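PDB 1T6S: conserved hypothetical protein from Chlorobium tepidum TLS, which is the segregation and condensation protein ScpB, a winged-helix protein involved in chromosome partitioning, probably as a subunit of the SMC-ScpA-ScpB condensin-like complex. Local coordinates for residues Arg94-Val99 with Asp127-Arg132; Pro108-Glu113 with Pro147-Thr152; Leu134-Gly139 with Gly151-Phe156. One frame throughout, in Å; residues are numbered along the deposited sequence.

Interaction 1: Arg94-Val99 with Asp127-Arg132; sequences RSMLEV and DRLLAR. With NO3 (nitrate ion), chain E; NO3 (nitrate ion), chain C.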
loop_
_atom_site.group_PDB
_atom_site.type_symbol
_atom_site.label_atom_id
_atom_site.label_comp_id
_atom_site.label_asym_id
_atom_site.label_seq_id
_atom_site.Cartn_x
_atom_site.Cartn_y
_atom_site.Cartn_z
ATOM N N ARG A 94 9.618 -5.889 -0.790
ATOM C CA ARG A 94 9.894 -5.788 -2.217
ATOM C C ARG A 94 9.064 -6.762 -3.048
ATOM O O ARG A 94 8.451 -6.378 -4.046
ATOM C CB ARG A 94 11.385 -6.023 -2.492
ATOM C CG ARG A 94 11.739 -5.967 -3.980
ATOM C CD ARG A 94 13.237 -6.065 -4.259
ATOM N NE ARG A 94 13.807 -7.385 -3.976
ATOM C CZ ARG A 94 15.065 -7.735 -4.251
ATOM N NH1 ARG A 94 15.884 -6.859 -4.821
ATOM N NH2 ARG A 94 15.505 -8.957 -3.950
ATOM N N SER A 95 9.050 -8.024 -2.639
ATOM C CA SER A 95 8.312 -9.029 -3.376
ATOM C C SER A 95 6.832 -8.675 -3.445
ATOM O O SER A 95 6.240 -8.722 -4.521
ATOM C CB SER A 95 8.522 -10.427 -2.761
ATOM O OG SER A 95 8.030 -10.513 -1.438
ATOM N N MET A 96 6.233 -8.295 -2.319
ATOM C CA MET A 96 4.823 -7.941 -2.344
ATOM C C MET A 96 4.556 -6.767 -3.276
ATOM O O MET A 96 3.581 -6.773 -4.033
ATOM C CB MET A 96 4.309 -7.595 -0.941
ATOM C CG MET A 96 3.856 -8.804 -0.156
ATOM S SD MET A 96 2.849 -8.354 1.276
ATOM C CE MET A 96 1.915 -7.029 0.624
ATOM N N LEU A 97 5.428 -5.764 -3.225
ATOM C CA LEU A 97 5.273 -4.585 -4.068
ATOM C C LEU A 97 5.433 -4.874 -5.564
ATOM O O LEU A 97 4.651 -4.376 -6.382
ATOM C CB LEU A 97 6.267 -3.493 -3.638
ATOM C CG LEU A 97 5.904 -2.841 -2.293
ATOM C CD1 LEU A 97 6.914 -1.748 -1.982
ATOM C CD2 LEU A 97 4.506 -2.241 -2.357
ATOM N N GLU A 98 6.446 -5.666 -5.919
ATOM C CA GLU A 98 6.688 -6.026 -7.328
ATOM C C GLU A 98 5.519 -6.831 -7.921
ATOM O O GLU A 98 5.075 -6.556 -9.032
ATOM C CB GLU A 98 7.986 -6.847 -7.478
ATOM C CG GLU A 98 9.274 -6.042 -7.336
ATOM C CD GLU A 98 10.554 -6.872 -7.559
ATOM O OE1 GLU A 98 11.659 -6.280 -7.556
ATOM O OE2 GLU A 98 10.459 -8.112 -7.733
ATOM N N VAL A 99 5.037 -7.823 -7.179
ATOM C CA VAL A 99 3.927 -8.617 -7.672
ATOM C C VAL A 99 2.691 -7.692 -7.804
ATOM O O VAL A 99 1.989 -7.714 -8.819
ATOM C CB VAL A 99 3.628 -9.833 -6.735
ATOM C CG1 VAL A 99 2.324 -10.528 -7.153
ATOM C CG2 VAL A 99 4.785 -10.830 -6.797
ATOM N N ASP A 127 -0.907 -14.961 -2.309
ATOM C CA ASP A 127 -1.668 -15.266 -1.105
ATOM C C ASP A 127 -1.599 -14.095 -0.126
ATOM O O ASP A 127 -2.603 -13.735 0.493
ATOM C CB ASP A 127 -1.144 -16.529 -0.401
ATOM C CG ASP A 127 -1.580 -17.816 -1.085
ATOM O OD1 ASP A 127 -2.638 -17.824 -1.750
ATOM O OD2 ASP A 127 -0.868 -18.829 -0.940
ATOM N N ARG A 128 -0.418 -13.497 0.010
ATOM C CA ARG A 128 -0.256 -12.375 0.931
ATOM C C ARG A 128 -1.107 -11.184 0.505
ATOM O O ARG A 128 -1.775 -10.563 1.330
ATOM C CB ARG A 128 1.224 -11.978 1.042
ATOM C CG ARG A 128 2.103 -13.081 1.605
ATOM C CD ARG A 128 3.424 -12.538 2.162
ATOM N NE ARG A 128 4.225 -11.857 1.142
ATOM C CZ ARG A 128 5.053 -12.454 0.292
ATOM N NH1 ARG A 128 5.210 -13.769 0.332
ATOM N NH2 ARG A 128 5.712 -11.724 -0.601
ATOM N N LEU A 129 -1.127 -10.906 -0.793
ATOM C CA LEU A 129 -1.893 -9.778 -1.309
ATOM C C LEU A 129 -3.398 -10.032 -1.194
ATOM O O LEU A 129 -4.173 -9.104 -0.948
ATOM C CB LEU A 129 -1.476 -9.481 -2.760
ATOM C CG LEU A 129 -0.031 -8.943 -2.921
ATOM C CD1 LEU A 129 0.335 -8.819 -4.384
ATOM C CD2 LEU A 129 0.066 -7.573 -2.232
ATOM N N LEU A 130 -3.812 -11.287 -1.343
ATOM C CA LEU A 130 -5.232 -11.627 -1.211
ATOM C C LEU A 130 -5.659 -11.480 0.251
ATOM O O LEU A 130 -6.732 -10.955 0.534
ATOM C CB LEU A 130 -5.497 -13.062 -1.680
ATOM C CG LEU A 130 -5.539 -13.321 -3.193
ATOM C CD1 LEU A 130 -5.333 -14.805 -3.457
ATOM C CD2 LEU A 130 -6.873 -12.847 -3.782
ATOM N N ALA A 131 -4.818 -11.947 1.170
ATOM C CA ALA A 131 -5.107 -11.864 2.599
ATOM C C ALA A 131 -5.201 -10.408 3.081
ATOM O O ALA A 131 -5.832 -10.127 4.103
ATOM C CB ALA A 131 -4.040 -12.626 3.398
ATOM N N ARG A 132 -4.596 -9.487 2.331
ATOM C CA ARG A 132 -4.617 -8.061 2.669
ATOM C C ARG A 132 -5.689 -7.309 1.887
ATOM O O ARG A 132 -5.833 -6.097 2.025
ATOM C CB ARG A 132 -3.244 -7.435 2.390
ATOM C CG ARG A 132 -2.176 -7.926 3.338
ATOM C CD ARG A 132 -0.769 -7.715 2.803
ATOM N NE ARG A 132 0.239 -8.055 3.803
ATOM C CZ ARG A 132 0.413 -9.263 4.324
ATOM N NH1 ARG A 132 -0.359 -10.278 3.937
ATOM N NH2 ARG A 132 1.347 -9.452 5.252
HETATM N N NO3 E . 11.942 -10.220 -3.548
HETATM O O1 NO3 E . 12.768 -9.568 -2.865
HETATM O O2 NO3 E . 11.567 -9.723 -4.573
HETATM O O3 NO3 E . 11.583 -11.307 -3.121
HETATM N N NO3 C . 1.313 -17.138 -4.484
HETATM O O1 NO3 C . 1.246 -18.172 -5.189
HETATM O O2 NO3 C . 1.958 -16.230 -4.917
HETATM O O3 NO3 C . 0.727 -17.139 -3.435
#

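Interaction 2: Pro108-Glu113 with Pro147-Thr152; sequences PVTKGE and PLQYGT. With NO3 (nitrate ion), chain G; NO3 (nitrate ion), chain C; NO3 (nitrate ion), chain N.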
loop_
_atom_site.group_PDB
_atom_site.type_symbol
_atom_site.label_atom_id
_atom_site.label_comp_id
_atom_site.label_asym_id
_atom_site.label_seq_id
_atom_site.Cartn_x
_atom_site.Cartn_y
_atom_site.Cartn_z
ATOM N N PRO A 108 -6.238 -8.472 -16.230
ATOM C CA PRO A 108 -6.269 -9.654 -15.358
ATOM C C PRO A 108 -5.103 -10.572 -15.720
ATOM O O PRO A 108 -4.863 -10.843 -16.895
ATOM C CB PRO A 108 -7.643 -10.265 -15.653
ATOM C CG PRO A 108 -7.895 -9.879 -17.062
ATOM C CD PRO A 108 -7.416 -8.451 -17.117
ATOM N N VAL A 109 -4.375 -11.035 -14.704
ATOM C CA VAL A 109 -3.203 -11.886 -14.919
ATOM C C VAL A 109 -3.151 -13.076 -13.964
ATOM O O VAL A 109 -3.564 -12.976 -12.808
ATOM C CB VAL A 109 -1.893 -11.034 -14.776
ATOM C CG1 VAL A 109 -1.743 -10.527 -13.349
ATOM C CG2 VAL A 109 -0.687 -11.850 -15.183
ATOM N N THR A 110 -2.642 -14.201 -14.469
ATOM C CA THR A 110 -2.512 -15.438 -13.692
ATOM C C THR A 110 -1.156 -15.533 -12.988
ATOM O O THR A 110 -0.231 -14.791 -13.303
ATOM C CB THR A 110 -2.584 -16.680 -14.600
ATOM O OG1 THR A 110 -1.390 -16.748 -15.391
ATOM C CG2 THR A 110 -3.790 -16.607 -15.532
ATOM N N LYS A 111 -1.046 -16.481 -12.058
ATOM C CA LYS A 111 0.205 -16.707 -11.350
ATOM C C LYS A 111 1.283 -17.110 -12.355
ATOM O O LYS A 111 2.422 -16.647 -12.281
ATOM C CB LYS A 111 0.061 -17.827 -10.318
ATOM C CG LYS A 111 -0.793 -17.477 -9.122
ATOM C CD LYS A 111 -0.679 -18.533 -8.026
ATOM C CE LYS A 111 -1.500 -18.123 -6.807
ATOM N NZ LYS A 111 -1.437 -19.136 -5.704
ATOM N N GLY A 112 0.929 -17.984 -13.290
ATOM C CA GLY A 112 1.898 -18.409 -14.283
ATOM C C GLY A 112 2.435 -17.231 -15.072
ATOM O O GLY A 112 3.637 -17.124 -15.322
ATOM N N GLU A 113 1.532 -16.339 -15.464
ATOM C CA GLU A 113 1.900 -15.165 -16.220
ATOM C C GLU A 113 2.780 -14.222 -15.397
ATOM O O GLU A 113 3.783 -13.711 -15.893
ATOM C CB GLU A 113 0.631 -14.453 -16.718
ATOM C CG GLU A 113 -0.021 -15.167 -17.918
ATOM C CD GLU A 113 -1.417 -14.656 -18.266
ATOM O OE1 GLU A 113 -1.873 -14.918 -19.397
ATOM O OE2 GLU A 113 -2.066 -14.007 -17.425
ATOM N N PRO A 147 -6.634 -21.320 -15.189
ATOM C CA PRO A 147 -6.128 -20.715 -13.949
ATOM C C PRO A 147 -6.785 -19.379 -13.609
ATOM O O PRO A 147 -7.206 -18.641 -14.490
ATOM C CB PRO A 147 -4.631 -20.580 -14.212
ATOM C CG PRO A 147 -4.575 -20.371 -15.729
ATOM C CD PRO A 147 -5.597 -21.366 -16.237
ATOM N N LEU A 148 -6.870 -19.092 -12.314
ATOM C CA LEU A 148 -7.459 -17.856 -11.816
ATOM C C LEU A 148 -6.639 -16.656 -12.267
ATOM O O LEU A 148 -5.403 -16.728 -12.332
ATOM C CB LEU A 148 -7.499 -17.881 -10.284
ATOM C CG LEU A 148 -8.379 -18.963 -9.645
ATOM C CD1 LEU A 148 -8.205 -18.996 -8.125
ATOM C CD2 LEU A 148 -9.823 -18.660 -10.009
ATOM N N GLN A 149 -7.337 -15.567 -12.587
ATOM C CA GLN A 149 -6.716 -14.306 -13.005
ATOM C C GLN A 149 -6.954 -13.328 -11.882
ATOM O O GLN A 149 -8.012 -13.360 -11.250
ATOM C CB GLN A 149 -7.383 -13.762 -14.266
ATOM C CG GLN A 149 -7.292 -14.674 -15.460
ATOM C CD GLN A 149 -8.114 -14.152 -16.608
ATOM O OE1 GLN A 149 -9.334 -14.027 -16.497
ATOM N NE2 GLN A 149 -7.453 -13.829 -17.712
ATOM N N TYR A 150 -5.988 -12.452 -11.629
ATOM C CA TYR A 150 -6.129 -11.474 -10.549
ATOM C C TYR A 150 -6.110 -10.038 -11.016
ATOM O O TYR A 150 -5.603 -9.735 -12.089
ATOM C CB TYR A 150 -5.034 -11.674 -9.502
ATOM C CG TYR A 150 -5.018 -13.059 -8.910
ATOM C CD1 TYR A 150 -4.321 -14.100 -9.524
ATOM C CD2 TYR A 150 -5.748 -13.346 -7.765
ATOM C CE1 TYR A 150 -4.364 -15.400 -9.000
ATOM C CE2 TYR A 150 -5.793 -14.630 -7.248
ATOM C CZ TYR A 150 -5.103 -15.648 -7.868
ATOM O OH TYR A 150 -5.181 -16.916 -7.345
ATOM N N GLY A 151 -6.678 -9.161 -10.195
ATOM C CA GLY A 151 -6.711 -7.740 -10.508
ATOM C C GLY A 151 -6.651 -6.991 -9.186
ATOM O O GLY A 151 -6.841 -7.601 -8.141
ATOM N N THR A 152 -6.376 -5.689 -9.217
ATOM C CA THR A 152 -6.311 -4.902 -7.992
ATOM C C THR A 152 -7.739 -4.627 -7.498
ATOM O O THR A 152 -8.698 -4.816 -8.243
ATOM C CB THR A 152 -5.550 -3.555 -8.220
ATOM O OG1 THR A 152 -6.082 -2.899 -9.375
ATOM C CG2 THR A 152 -4.044 -3.809 -8.420
HETATM N N NO3 G . -1.652 -20.686 -12.944
HETATM O O1 NO3 G . -2.169 -20.650 -11.785
HETATM O O2 NO3 G . -1.310 -19.658 -13.426
HETATM O O3 NO3 G . -1.542 -21.768 -13.482
HETATM N N NO3 C . 1.313 -17.138 -4.484
HETATM O O1 NO3 C . 1.246 -18.172 -5.189
HETATM O O2 NO3 C . 1.958 -16.230 -4.917
HETATM O O3 NO3 C . 0.727 -17.139 -3.435
HETATM N N NO3 N . -4.796 -0.218 -10.788
HETATM O O1 NO3 N . -4.566 0.957 -11.135
HETATM O O2 NO3 N . -5.796 -0.731 -11.231
HETATM O O3 NO3 N . -4.006 -0.755 -10.035
HETATM O O HOH W 1 -4.758 -13.417 -17.954
HETATM O O HOH W 2 -3.344 -18.166 -11.297
#

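Interaction 3: Leu134-Gly139 with Gly151-Phe156; sequences LIEVRG and GTTEVF. With NO3 (nitrate ion), chain N.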
loop_
_atom_site.group_PDB
_atom_site.type_symbol
_atom_site.label_atom_id
_atom_site.label_comp_id
_atom_site.label_asym_id
_atom_site.label_seq_id
_atom_site.Cartn_x
_atom_site.Cartn_y
_atom_site.Cartn_z
ATOM N N LEU A 134 -5.754 -6.503 -1.179
ATOM C CA LEU A 134 -5.219 -5.619 -2.228
ATOM C C LEU A 134 -5.487 -6.113 -3.651
ATOM O O LEU A 134 -5.456 -5.334 -4.600
ATOM C CB LEU A 134 -3.715 -5.429 -2.027
ATOM C CG LEU A 134 -3.402 -4.820 -0.659
ATOM C CD1 LEU A 134 -1.910 -4.773 -0.429
ATOM C CD2 LEU A 134 -4.017 -3.409 -0.601
ATOM N N ILE A 135 -5.693 -7.414 -3.804
ATOM C CA ILE A 135 -6.012 -7.976 -5.114
ATOM C C ILE A 135 -7.197 -8.917 -4.903
ATOM O O ILE A 135 -7.532 -9.259 -3.768
ATOM C CB ILE A 135 -4.823 -8.790 -5.732
ATOM C CG1 ILE A 135 -4.419 -9.937 -4.788
ATOM C CG2 ILE A 135 -3.631 -7.845 -6.016
ATOM C CD1 ILE A 135 -3.338 -10.878 -5.369
ATOM N N GLU A 136 -7.799 -9.344 -6.002
ATOM C CA GLU A 136 -8.937 -10.234 -5.965
ATOM C C GLU A 136 -9.003 -10.985 -7.291
ATOM O O GLU A 136 -8.324 -10.634 -8.262
ATOM C CB GLU A 136 -10.219 -9.416 -5.799
ATOM C CG GLU A 136 -10.438 -8.443 -6.957
ATOM C CD GLU A 136 -11.674 -7.598 -6.782
ATOM O OE1 GLU A 136 -11.890 -6.691 -7.622
ATOM O OE2 GLU A 136 -12.423 -7.844 -5.810
ATOM N N VAL A 137 -9.842 -12.013 -7.341
ATOM C CA VAL A 137 -10.006 -12.788 -8.570
ATOM C C VAL A 137 -10.902 -12.021 -9.546
ATOM O O VAL A 137 -11.924 -11.474 -9.144
ATOM C CB VAL A 137 -10.653 -14.166 -8.274
ATOM C CG1 VAL A 137 -11.017 -14.877 -9.585
ATOM C CG2 VAL A 137 -9.706 -15.017 -7.457
ATOM N N ARG A 138 -10.523 -11.991 -10.821
ATOM C CA ARG A 138 -11.304 -11.315 -11.857
ATOM C C ARG A 138 -11.958 -12.338 -12.775
ATOM O O ARG A 138 -12.806 -11.990 -13.596
ATOM C CB ARG A 138 -10.410 -10.430 -12.723
ATOM C CG ARG A 138 -10.050 -9.097 -12.136
ATOM C CD ARG A 138 -10.891 -7.975 -12.753
ATOM N NE ARG A 138 -10.198 -6.687 -12.606
ATOM C CZ ARG A 138 -10.023 -6.062 -11.447
ATOM N NH1 ARG A 138 -10.499 -6.592 -10.324
ATOM N NH2 ARG A 138 -9.349 -4.924 -11.412
ATOM N N GLY A 139 -11.533 -13.595 -12.648
ATOM C CA GLY A 139 -12.072 -14.664 -13.472
ATOM C C GLY A 139 -11.049 -15.766 -13.705
ATOM O O GLY A 139 -10.132 -15.921 -12.908
ATOM N N GLY A 151 -6.678 -9.161 -10.195
ATOM C CA GLY A 151 -6.711 -7.740 -10.508
ATOM C C GLY A 151 -6.651 -6.991 -9.186
ATOM O O GLY A 151 -6.841 -7.601 -8.141
ATOM N N THR A 152 -6.376 -5.689 -9.217
ATOM C CA THR A 152 -6.311 -4.902 -7.992
ATOM C C THR A 152 -7.739 -4.627 -7.498
ATOM O O THR A 152 -8.698 -4.816 -8.243
ATOM C CB THR A 152 -5.550 -3.555 -8.220
ATOM O OG1 THR A 152 -6.082 -2.899 -9.375
ATOM C CG2 THR A 152 -4.044 -3.809 -8.420
ATOM N N THR A 153 -7.869 -4.167 -6.258
ATOM C CA THR A 153 -9.171 -3.903 -5.639
ATOM C C THR A 153 -9.417 -2.417 -5.345
ATOM O O THR A 153 -8.471 -1.629 -5.296
ATOM C CB THR A 153 -9.284 -4.649 -4.302
ATOM O OG1 THR A 153 -8.268 -4.172 -3.406
ATOM C CG2 THR A 153 -9.108 -6.154 -4.499
ATOM N N GLU A 154 -10.682 -2.036 -5.135
ATOM C CA GLU A 154 -11.004 -0.636 -4.823
ATOM C C GLU A 154 -10.354 -0.338 -3.478
ATOM O O GLU A 154 -10.059 0.812 -3.145
ATOM C CB GLU A 154 -12.525 -0.407 -4.722
ATOM C CG GLU A 154 -12.939 1.062 -4.927
ATOM C CD GLU A 154 -12.714 1.508 -6.359
ATOM O OE1 GLU A 154 -12.540 2.720 -6.605
ATOM O OE2 GLU A 154 -12.713 0.641 -7.261
ATOM N N VAL A 155 -10.132 -1.395 -2.707
ATOM C CA VAL A 155 -9.482 -1.280 -1.418
ATOM C C VAL A 155 -8.057 -0.770 -1.650
ATOM O O VAL A 155 -7.568 0.111 -0.930
ATOM C CB VAL A 155 -9.411 -2.633 -0.723
ATOM C CG1 VAL A 155 -8.749 -2.476 0.650
ATOM C CG2 VAL A 155 -10.813 -3.221 -0.590
ATOM N N PHE A 156 -7.390 -1.338 -2.653
ATOM C CA PHE A 156 -6.030 -0.916 -3.000
ATOM C C PHE A 156 -6.062 0.526 -3.507
ATOM O O PHE A 156 -5.284 1.367 -3.065
ATOM C CB PHE A 156 -5.427 -1.793 -4.114
ATOM C CG PHE A 156 -4.263 -1.139 -4.827
ATOM C CD1 PHE A 156 -3.042 -0.958 -4.180
ATOM C CD2 PHE A 156 -4.403 -0.671 -6.128
ATOM C CE1 PHE A 156 -1.971 -0.312 -4.830
ATOM C CE2 PHE A 156 -3.352 -0.028 -6.785
ATOM C CZ PHE A 156 -2.132 0.151 -6.136
HETATM N N NO3 N . -4.796 -0.218 -10.788
HETATM O O1 NO3 N . -4.566 0.957 -11.135
HETATM O O2 NO3 N . -5.796 -0.731 -11.231
HETATM O O3 NO3 N . -4.006 -0.755 -10.035
HETATM O O HOH W 3 -8.647 -2.453 -10.385
#

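Interaction 1: Arg94-Val99 with Asp127-Arg132
Met96 lays its side chain across three residues of 127-132, touching Arg128 with CG, Arg132 with SD and Leu129 with CE. CG sits at the edge of the Arg128 guanidinium, near its plane, 3.3 Å from Arg128 NE. Met96 SD lies 3.6 Å above one face of the Arg132 guanidinium, displaced toward its rim, and the two side chains cross at about a right angle. A bend at the last torsion (chi3 38°) then sets CE against Leu129, and the 3.4 Å between Met96 CE and Leu129 CD2 is a tight fit. One turn further along, Val99 CG1 meets the other branch, Leu129 CD1, at 3.8 Å. The axes of the two short helical segments, part of a winged-helix domain, cross at -80°, with Met96 and Leu129 meeting between them.

Ser95 OG comes close to Arg128 NH2, but the angle is poor for a hydrogen bond; the hydroxyl is bonded to Arg91 O of its own helix. Arg132 NH1 turns back to Arg128 O (3.0 Å), while Arg132 NE bonds Phe160 O of the second subunit, whose Phe160 side chain also packs on Met96. The contact buries Arg128 NE without a polar partner in the model. The join therefore rests on apolar and sulfur packing: two carbonyls hold Arg132, whereas Arg128 is positioned by its packing on Met96, with no polar bond to NE.

Interaction 2: Pro108-Glu113 with Pro147-Thr152
Val109 O receives Tyr150 N at 2.7 Å, the donor standing 38° above the carbonyl plane, and the CA-H of Gln149 also approaches this oxygen. The return bond, Val109 N to Tyr150 O at 3.2 Å, lies in the carbonyl plane on a lone pair and completes an antiparallel hydrogen-bonded pair. Beside it the side chains of Pro108 and Gln149 lie side by side, pointing the same way, Pro108 CB 3.8 Å from Gln149 CB. One water ties Pro108 O, Glu113 OE2 and Gln149 NE2 together; another joins Lys111 N to Leu148 O.

Thr110 caps helix 111-118 with a capping box: Glu113 N donates to Thr110 OG1 (3.0 Å), and Thr110 N to Glu113 OE2. OG1 reaches Glu113 N from between the backbone N and the carbonyl carbon (chi1 70°). Thr110 CG2 meets Pro147 CG at 3.9 Å and also lies near Gln149 CG. An alanine here would probably leave Glu113 N without its side-chain cap and open a gap beside Pro147 CG and Gln149 CG.

The short, weakly bonded strand 109-110 lies at one edge of the three-stranded sheet of the winged-helix domain, just ahead of helix 111-118, with strand 148-152 in the middle and Tyr150 packing against Ile126 and Leu130 of helix 125-131.

Interaction 3: Leu134-Gly139 with Gly151-Phe156
Glu136 crosses Thr153 obliquely and ends at an arginine. Its CB and CG both rest on Thr153 CG2, CG the nearer at 3.6 Å, and CG also comes near Gly151 O. CD touches the same methyl. At the tip the carboxylate divides its work: OE2 stays by Thr153 CG2, whereas OE1 pairs with Arg138 NH1 in a salt bridge of 3.0 Å. The first torsion (chi1 61°) puts CG between the backbone N and the carbonyl carbon, against Thr153 CG2; beyond CG the chain is extended.

Arg138 covers the neighbouring backbone. Gly151 CA lies 3.8 Å above the centre of its guanidinium, where a side chain on Gly151 would run into CZ. NH1 and NH2 converge on one oxygen, Thr152 O, the NH2 bond being 3.2 Å long, and a water also links NH2, weakly, with Thr152.

Beneath these side chains the hairpin is held by a reciprocal pair, Glu136 N to Gly151 O and Gly151 N to Glu136 O, the first 2.9 Å long and nearly along the C=O axis. The strand then gives way to helix 154-159. Thr153 N bonds Leu134 O from 49° above the carbonyl plane. Thr153, the N-cap residue, accepts Phe156 N on OG1 in a capping bond of 3.1 Å, while its hydroxyl also bonds Gly133 O. Leu134 CD2 packs on Phe156 CB, the two side chains crossing at about a right angle.

Two strands of the wing hairpin and the start of the last helix are joined here. Because Arg138 has both a carboxylate and a doubly gripped carbonyl to hold it, its charge is probably well balanced and its guanidinium fixed flat over the glycine.

In the fold
All three contacts belong to one winged-helix domain and lie on the same side of the chain's centre. Interactions 2 and 3 share Gly151 and Thr152, use the two sides of strand 148-152, and have centres about 10 Å apart; Gln149 probably bonds across to Arg138 and Gly139. Interaction 1 stacks its helices on this sheet: Leu129 CB packs 3.5 Å from Ile135 CD1 of interaction 3, and Leu130 CD1 3.8 Å from Tyr150 CE2 of interaction 2. One nitrate, probably from the crystallisation liquor, joins Lys111 to the start of helix 125-131, and another, lying beside Thr152, is hydrogen-bonded to Ser93 and Gln89 of the second subunit, which touches every contact.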